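Local coordinates for hypothetical protein (Geobacillus stearothermophilus, PDB 1U84) that is of unknown function and folds as a small all-alpha, four-helix monomer of the DUF1871 family, at residues 11-16 / 36-41; 52-57 / 73-78. All coordinates share one frame; numbering follows the deposited sequence.

Interaction 1. Residues 11-16 / 36-41; sequences RLLLEW and SVLQAV
Leu13 and Leu14 of helix 8-20 take Leu38 of helix 31-41 between them, with Val41 one turn further on, in a helix-helix contact of this four-helix, all-alpha protein. The short segments run closer to antiparallel than parallel, at 126°, and their axes come within 9.9 Å of each other. Along 11-16, Leu13 is the first to reach across. Its CG stands anti to the carbonyl carbon (chi1 -68°) and CD1 continues the chain outward in an extended second torsion, which brings it to Leu38 CD1 at 3.6 Å; the two side chains cross at about a right angle. The same Leu13 CD1 lies more loosely against Val41 CG1, 4.4 Å off. Leu13 also touches Leu81 of helix 68-85. Leu14 follows and meets the other branch of Leu38: its CG and CD2 both sit 4.1 Å from Leu38 CD2. With CG anti to the backbone N (chi1 -179°) the fork of Leu38 is turned to the other helix, CD1 meeting Leu13 and CD2 meeting Leu14. Cutting Leu38 back to an alanine removes both methyls, which is likely to leave Leu13 CD1 without its nearest partner here and to open a gap beside Leu14, with CB left as the remaining contact. At the backbone, Leu14 and Leu38 are the nearest pair, CA to CA 6.8 Å, and the Leu14 CD2 methyl comes as near as 4.0 Å to Leu38 CB.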
loop_
_atom_site.group_PDB
_atom_site.type_symbol
_atom_site.label_atom_id
_atom_site.label_comp_id
_atom_site.label_asym_id
_atom_site.label_seq_id
_atom_site.Cartn_x
_atom_site.Cartn_y
_atom_site.Cartn_z
ATOM N N ARG A 11 -6.849 5.289 8.793
ATOM C CA ARG A 11 -8.039 5.089 7.945
ATOM C C ARG A 11 -7.783 5.649 6.547
ATOM O O ARG A 11 -8.178 5.032 5.535
ATOM C CB ARG A 11 -9.312 5.682 8.586
ATOM C CG ARG A 11 -9.825 4.862 9.761
ATOM C CD ARG A 11 -11.214 5.359 10.242
ATOM N NE ARG A 11 -11.266 6.798 10.501
ATOM C CZ ARG A 11 -11.041 7.370 11.685
ATOM N NH1 ARG A 11 -10.735 6.630 12.749
ATOM N NH2 ARG A 11 -11.121 8.699 11.807
ATOM N N LEU A 12 -7.127 6.809 6.491
ATOM C CA LEU A 12 -6.816 7.450 5.206
ATOM C C LEU A 12 -5.844 6.596 4.391
ATOM O O LEU A 12 -6.056 6.346 3.192
ATOM C CB LEU A 12 -6.245 8.848 5.434
ATOM C CG LEU A 12 -6.210 9.757 4.219
ATOM C CD1 LEU A 12 -7.581 9.796 3.527
ATOM C CD2 LEU A 12 -5.792 11.122 4.709
ATOM N N LEU A 13 -4.789 6.118 5.045
ATOM C CA LEU A 13 -3.875 5.202 4.384
ATOM C C LEU A 13 -4.601 3.963 3.842
ATOM O O LEU A 13 -4.394 3.567 2.703
ATOM C CB LEU A 13 -2.740 4.743 5.321
ATOM C CG LEU A 13 -1.753 5.841 5.700
ATOM C CD1 LEU A 13 -0.995 5.408 6.924
ATOM C CD2 LEU A 13 -0.791 6.139 4.541
ATOM N N LEU A 14 -5.432 3.351 4.667
ATOM C CA LEU A 14 -6.206 2.192 4.214
ATOM C C LEU A 14 -7.099 2.526 3.016
ATOM O O LEU A 14 -7.214 1.717 2.076
ATOM C CB LEU A 14 -7.032 1.550 5.334
ATOM C CG LEU A 14 -6.223 0.827 6.432
ATOM C CD1 LEU A 14 -7.104 0.549 7.644
ATOM C CD2 LEU A 14 -5.525 -0.459 5.938
ATOM N N GLU A 15 -7.762 3.671 3.065
ATOM C CA GLU A 15 -8.566 4.130 1.912
ATOM C C GLU A 15 -7.759 4.244 0.637
ATOM O O GLU A 15 -8.160 3.726 -0.417
ATOM C CB GLU A 15 -9.270 5.444 2.221
ATOM C CG GLU A 15 -10.472 5.293 3.120
ATOM C CD GLU A 15 -11.011 6.653 3.568
ATOM O OE1 GLU A 15 -10.245 7.427 4.201
ATOM O OE2 GLU A 15 -12.201 6.940 3.291
ATOM N N TRP A 16 -6.600 4.887 0.731
ATOM C CA TRP A 16 -5.711 5.027 -0.424
ATOM C C TRP A 16 -5.255 3.681 -0.970
ATOM O O TRP A 16 -5.174 3.491 -2.185
ATOM C CB TRP A 16 -4.492 5.860 -0.038
ATOM C CG TRP A 16 -4.772 7.321 0.137
ATOM C CD1 TRP A 16 -5.992 7.928 0.267
ATOM C CD2 TRP A 16 -3.794 8.344 0.314
ATOM N NE1 TRP A 16 -5.833 9.281 0.431
ATOM C CE2 TRP A 16 -4.488 9.560 0.489
ATOM C CE3 TRP A 16 -2.395 8.362 0.299
ATOM C CZ2 TRP A 16 -3.820 10.778 0.668
ATOM C CZ3 TRP A 16 -1.735 9.577 0.496
ATOM C CH2 TRP A 16 -2.452 10.770 0.658
ATOM N N SER A 36 -2.048 -5.359 5.460
ATOM C CA SER A 36 -0.670 -5.808 5.383
ATOM C C SER A 36 0.236 -4.676 4.938
ATOM O O SER A 36 1.334 -4.494 5.482
ATOM C CB SER A 36 -0.550 -7.014 4.442
ATOM O OG SER A 36 -1.199 -8.141 5.012
ATOM N N VAL A 37 -0.256 -3.874 3.999
ATOM C CA VAL A 37 0.565 -2.761 3.497
ATOM C C VAL A 37 0.667 -1.721 4.620
ATOM O O VAL A 37 1.746 -1.166 4.842
ATOM C CB VAL A 37 -0.047 -2.159 2.221
ATOM C CG1 VAL A 37 0.709 -0.877 1.835
ATOM C CG2 VAL A 37 0.043 -3.168 1.101
ATOM N N LEU A 38 -0.426 -1.513 5.357
ATOM C CA LEU A 38 -0.399 -0.560 6.482
ATOM C C LEU A 38 0.686 -0.973 7.480
ATOM O O LEU A 38 1.458 -0.126 7.944
ATOM C CB LEU A 38 -1.755 -0.442 7.181
ATOM C CG LEU A 38 -1.734 0.570 8.334
ATOM C CD1 LEU A 38 -1.504 1.988 7.800
ATOM C CD2 LEU A 38 -3.061 0.459 9.042
ATOM N N GLN A 39 0.747 -2.261 7.833
ATOM C CA GLN A 39 1.810 -2.724 8.723
ATOM C C GLN A 39 3.205 -2.356 8.179
ATOM O O GLN A 39 4.048 -1.804 8.906
ATOM C CB GLN A 39 1.676 -4.233 8.862
ATOM C CG GLN A 39 2.695 -4.855 9.734
ATOM C CD GLN A 39 2.518 -4.437 11.162
ATOM O OE1 GLN A 39 1.391 -4.168 11.629
ATOM N NE2 GLN A 39 3.615 -4.390 11.880
ATOM N N ALA A 40 3.412 -2.604 6.898
ATOM C CA ALA A 40 4.734 -2.380 6.250
ATOM C C ALA A 40 5.059 -0.875 6.287
ATOM O O ALA A 40 6.225 -0.500 6.337
ATOM C CB ALA A 40 4.688 -2.839 4.813
ATOM N N VAL A 41 4.037 -0.033 6.102
ATOM C CA VAL A 41 4.212 1.446 6.177
ATOM C C VAL A 41 4.909 1.866 7.486
ATOM O O VAL A 41 5.713 2.802 7.498
ATOM C CB VAL A 41 2.865 2.246 5.984
ATOM C CG1 VAL A 41 3.018 3.770 6.346
ATOM C CG2 VAL A 41 2.372 2.085 4.529
#

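Interaction 2. Residues 52-57 / 73-78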
loop_
_atom_site.group_PDB
_atom_site.type_symbol
_atom_site.label_atom_id
_atom_site.label_comp_id
_atom_site.label_asym_id
_atom_site.label_seq_id
_atom_site.Cartn_x
_atom_site.Cartn_y
_atom_site.Cartn_z
ATOM N N ALA A 52 8.709 -2.898 -2.429
ATOM C CA ALA A 52 8.976 -4.328 -2.524
ATOM C C ALA A 52 8.006 -5.133 -1.638
ATOM O O ALA A 52 7.532 -6.185 -2.053
ATOM C CB ALA A 52 10.413 -4.624 -2.182
ATOM N N ARG A 53 7.659 -4.596 -0.459
ATOM C CA ARG A 53 6.651 -5.260 0.381
ATOM C C ARG A 53 5.277 -5.292 -0.315
ATOM O O ARG A 53 4.607 -6.335 -0.338
ATOM C CB ARG A 53 6.522 -4.632 1.781
ATOM C CG ARG A 53 7.718 -4.878 2.724
ATOM C CD ARG A 53 7.817 -6.361 3.207
ATOM N NE ARG A 53 6.587 -6.775 3.880
ATOM C CZ ARG A 53 5.796 -7.762 3.463
ATOM N NH1 ARG A 53 4.689 -8.049 4.124
ATOM N NH2 ARG A 53 6.118 -8.482 2.390
ATOM N N ILE A 54 4.872 -4.147 -0.862
ATOM C CA ILE A 54 3.616 -4.039 -1.623
ATOM C C ILE A 54 3.589 -5.083 -2.725
ATOM O O ILE A 54 2.596 -5.828 -2.888
ATOM C CB ILE A 54 3.381 -2.609 -2.193
ATOM C CG1 ILE A 54 3.137 -1.634 -1.030
ATOM C CG2 ILE A 54 2.185 -2.610 -3.162
ATOM C CD1 ILE A 54 3.167 -0.144 -1.430
ATOM N N GLN A 55 4.691 -5.175 -3.480
ATOM C CA GLN A 55 4.728 -6.112 -4.590
ATOM C C GLN A 55 4.521 -7.542 -4.076
ATOM O O GLN A 55 3.697 -8.282 -4.626
ATOM C CB GLN A 55 6.060 -5.983 -5.347
ATOM C CG GLN A 55 6.088 -6.795 -6.646
ATOM C CD GLN A 55 7.402 -6.638 -7.356
ATOM O OE1 GLN A 55 8.454 -6.844 -6.768
ATOM N NE2 GLN A 55 7.343 -6.232 -8.621
ATOM N N SER A 56 5.221 -7.920 -3.011
ATOM C CA SER A 56 5.114 -9.287 -2.462
ATOM C C SER A 56 3.722 -9.616 -1.941
ATOM O O SER A 56 3.181 -10.723 -2.185
ATOM C CB SER A 56 6.171 -9.513 -1.373
ATOM O OG SER A 56 7.474 -9.299 -1.905
ATOM N N ILE A 57 3.145 -8.653 -1.214
ATOM C CA ILE A 57 1.790 -8.779 -0.650
ATOM C C ILE A 57 0.784 -9.079 -1.773
ATOM O O ILE A 57 -0.056 -9.997 -1.668
ATOM C CB ILE A 57 1.394 -7.484 0.157
ATOM C CG1 ILE A 57 2.185 -7.423 1.475
ATOM C CG2 ILE A 57 -0.124 -7.473 0.395
ATOM C CD1 ILE A 57 2.211 -6.070 2.132
ATOM N N LYS A 73 5.170 4.024 -7.028
ATOM C CA LYS A 73 4.332 5.222 -6.954
ATOM C C LYS A 73 3.428 5.161 -5.736
ATOM O O LYS A 73 3.305 6.137 -4.988
ATOM C CB LYS A 73 3.508 5.450 -8.230
ATOM C CG LYS A 73 4.292 6.076 -9.351
ATOM C CD LYS A 73 3.399 6.192 -10.595
ATOM C CE LYS A 73 4.235 6.587 -11.819
ATOM N NZ LYS A 73 3.308 6.790 -12.986
ATOM N N LEU A 74 2.809 4.005 -5.509
ATOM C CA LEU A 74 1.964 3.878 -4.349
ATOM C C LEU A 74 2.781 4.078 -3.074
ATOM O O LEU A 74 2.375 4.818 -2.195
ATOM C CB LEU A 74 1.217 2.538 -4.338
ATOM C CG LEU A 74 0.408 2.353 -3.044
ATOM C CD1 LEU A 74 -0.726 3.345 -2.880
ATOM C CD2 LEU A 74 -0.136 0.939 -2.979
ATOM N N ALA A 75 3.917 3.395 -2.976
ATOM C CA ALA A 75 4.739 3.533 -1.767
ATOM C C ALA A 75 5.093 4.991 -1.506
ATOM O O ALA A 75 5.068 5.440 -0.378
ATOM C CB ALA A 75 6.008 2.712 -1.914
ATOM N N ARG A 76 5.502 5.715 -2.552
ATOM C CA ARG A 76 5.823 7.141 -2.389
ATOM C C ARG A 76 4.645 7.947 -1.869
ATOM O O ARG A 76 4.800 8.768 -0.974
ATOM C CB ARG A 76 6.356 7.742 -3.704
ATOM C CG ARG A 76 7.755 7.251 -3.973
ATOM C CD ARG A 76 8.376 7.741 -5.282
ATOM N NE ARG A 76 9.808 7.421 -5.277
ATOM C CZ ARG A 76 10.588 7.353 -6.362
ATOM N NH1 ARG A 76 10.093 7.537 -7.595
ATOM N NH2 ARG A 76 11.886 7.081 -6.212
ATOM N N ARG A 77 3.460 7.666 -2.399
ATOM C CA ARG A 77 2.258 8.400 -1.973
ATOM C C ARG A 77 1.939 8.140 -0.497
ATOM O O ARG A 77 1.630 9.066 0.281
ATOM C CB ARG A 77 1.052 8.074 -2.845
ATOM C CG ARG A 77 1.169 8.408 -4.350
ATOM C CD ARG A 77 1.745 9.812 -4.632
ATOM N NE ARG A 77 2.054 10.035 -6.053
ATOM C CZ ARG A 77 3.019 9.414 -6.739
ATOM N NH1 ARG A 77 3.781 8.502 -6.171
ATOM N NH2 ARG A 77 3.215 9.707 -8.022
ATOM N N LEU A 78 2.077 6.878 -0.086
ATOM C CA LEU A 78 1.766 6.513 1.286
ATOM C C LEU A 78 2.754 7.134 2.265
ATOM O O LEU A 78 2.370 7.612 3.309
ATOM C CB LEU A 78 1.772 4.989 1.474
ATOM C CG LEU A 78 0.725 4.205 0.665
ATOM C CD1 LEU A 78 0.929 2.708 0.914
ATOM C CD2 LEU A 78 -0.737 4.591 1.018
#
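Ile54 points its long branch from helix 47-62 at helix 68-85, and the CD1 methyl at its tip makes every close contact between 52-57 and 73-78. CG1 stands beside the backbone N (chi1 -67°) and the chain runs on extended (chi2 169°), a shape that carries CD1 out to the other helix. Leu74 slants across this branch and offers CD2, 3.8 Å from Ile54 CD1. On the neighbouring residue the same methyl rests against the backbone as well as the side chain: Ala75 N is 3.9 Å from Ile54 CD1 and Ala75 CB 4.1 Å. The small side chain of Ala75 is consistent with so near an approach to the backbone. One turn along from Leu74, Leu78 adds CD1 as a looser neighbour, 4.3 Å from Ile54 CD1. The segment axes approach to 10.0 Å and run at 123° to each other. Trp20 of helix 8-20 packs on both Ile54 and Leu74, and Val37 of helix 31-41 on both Ile54 and Leu78. All four touching residues are buried and the side chains that meet are wholly aliphatic, which implies that this joint is held by shape fit and exclusion of water, without a directional polar bond between the segments.

Overall arrangement
The two contacts follow one another along the chain: interaction 1 joins helices 8-20 and 31-41, interaction 2 joins helices 47-62 and 68-85, and their centres lie about 10 Å apart. They share one hydrophobic core. Val37 CG1 packs on Leu78 CD1 at 3.7 Å, Leu13 CD2 comes within 3.7 Å of Leu78 O, and Ile57 CD1 reaches Ser36 C at 3.7 Å. Near the edge, Trp16 CZ3 lies 3.4 Å from Arg77 O. Leu78 thus touches both helices of interaction 1. A 1,2-ethanediol, probably from the crystallisation liquor, sits about 4 Å from the Leu74 side chain; whether it marks a functional pocket is unknown.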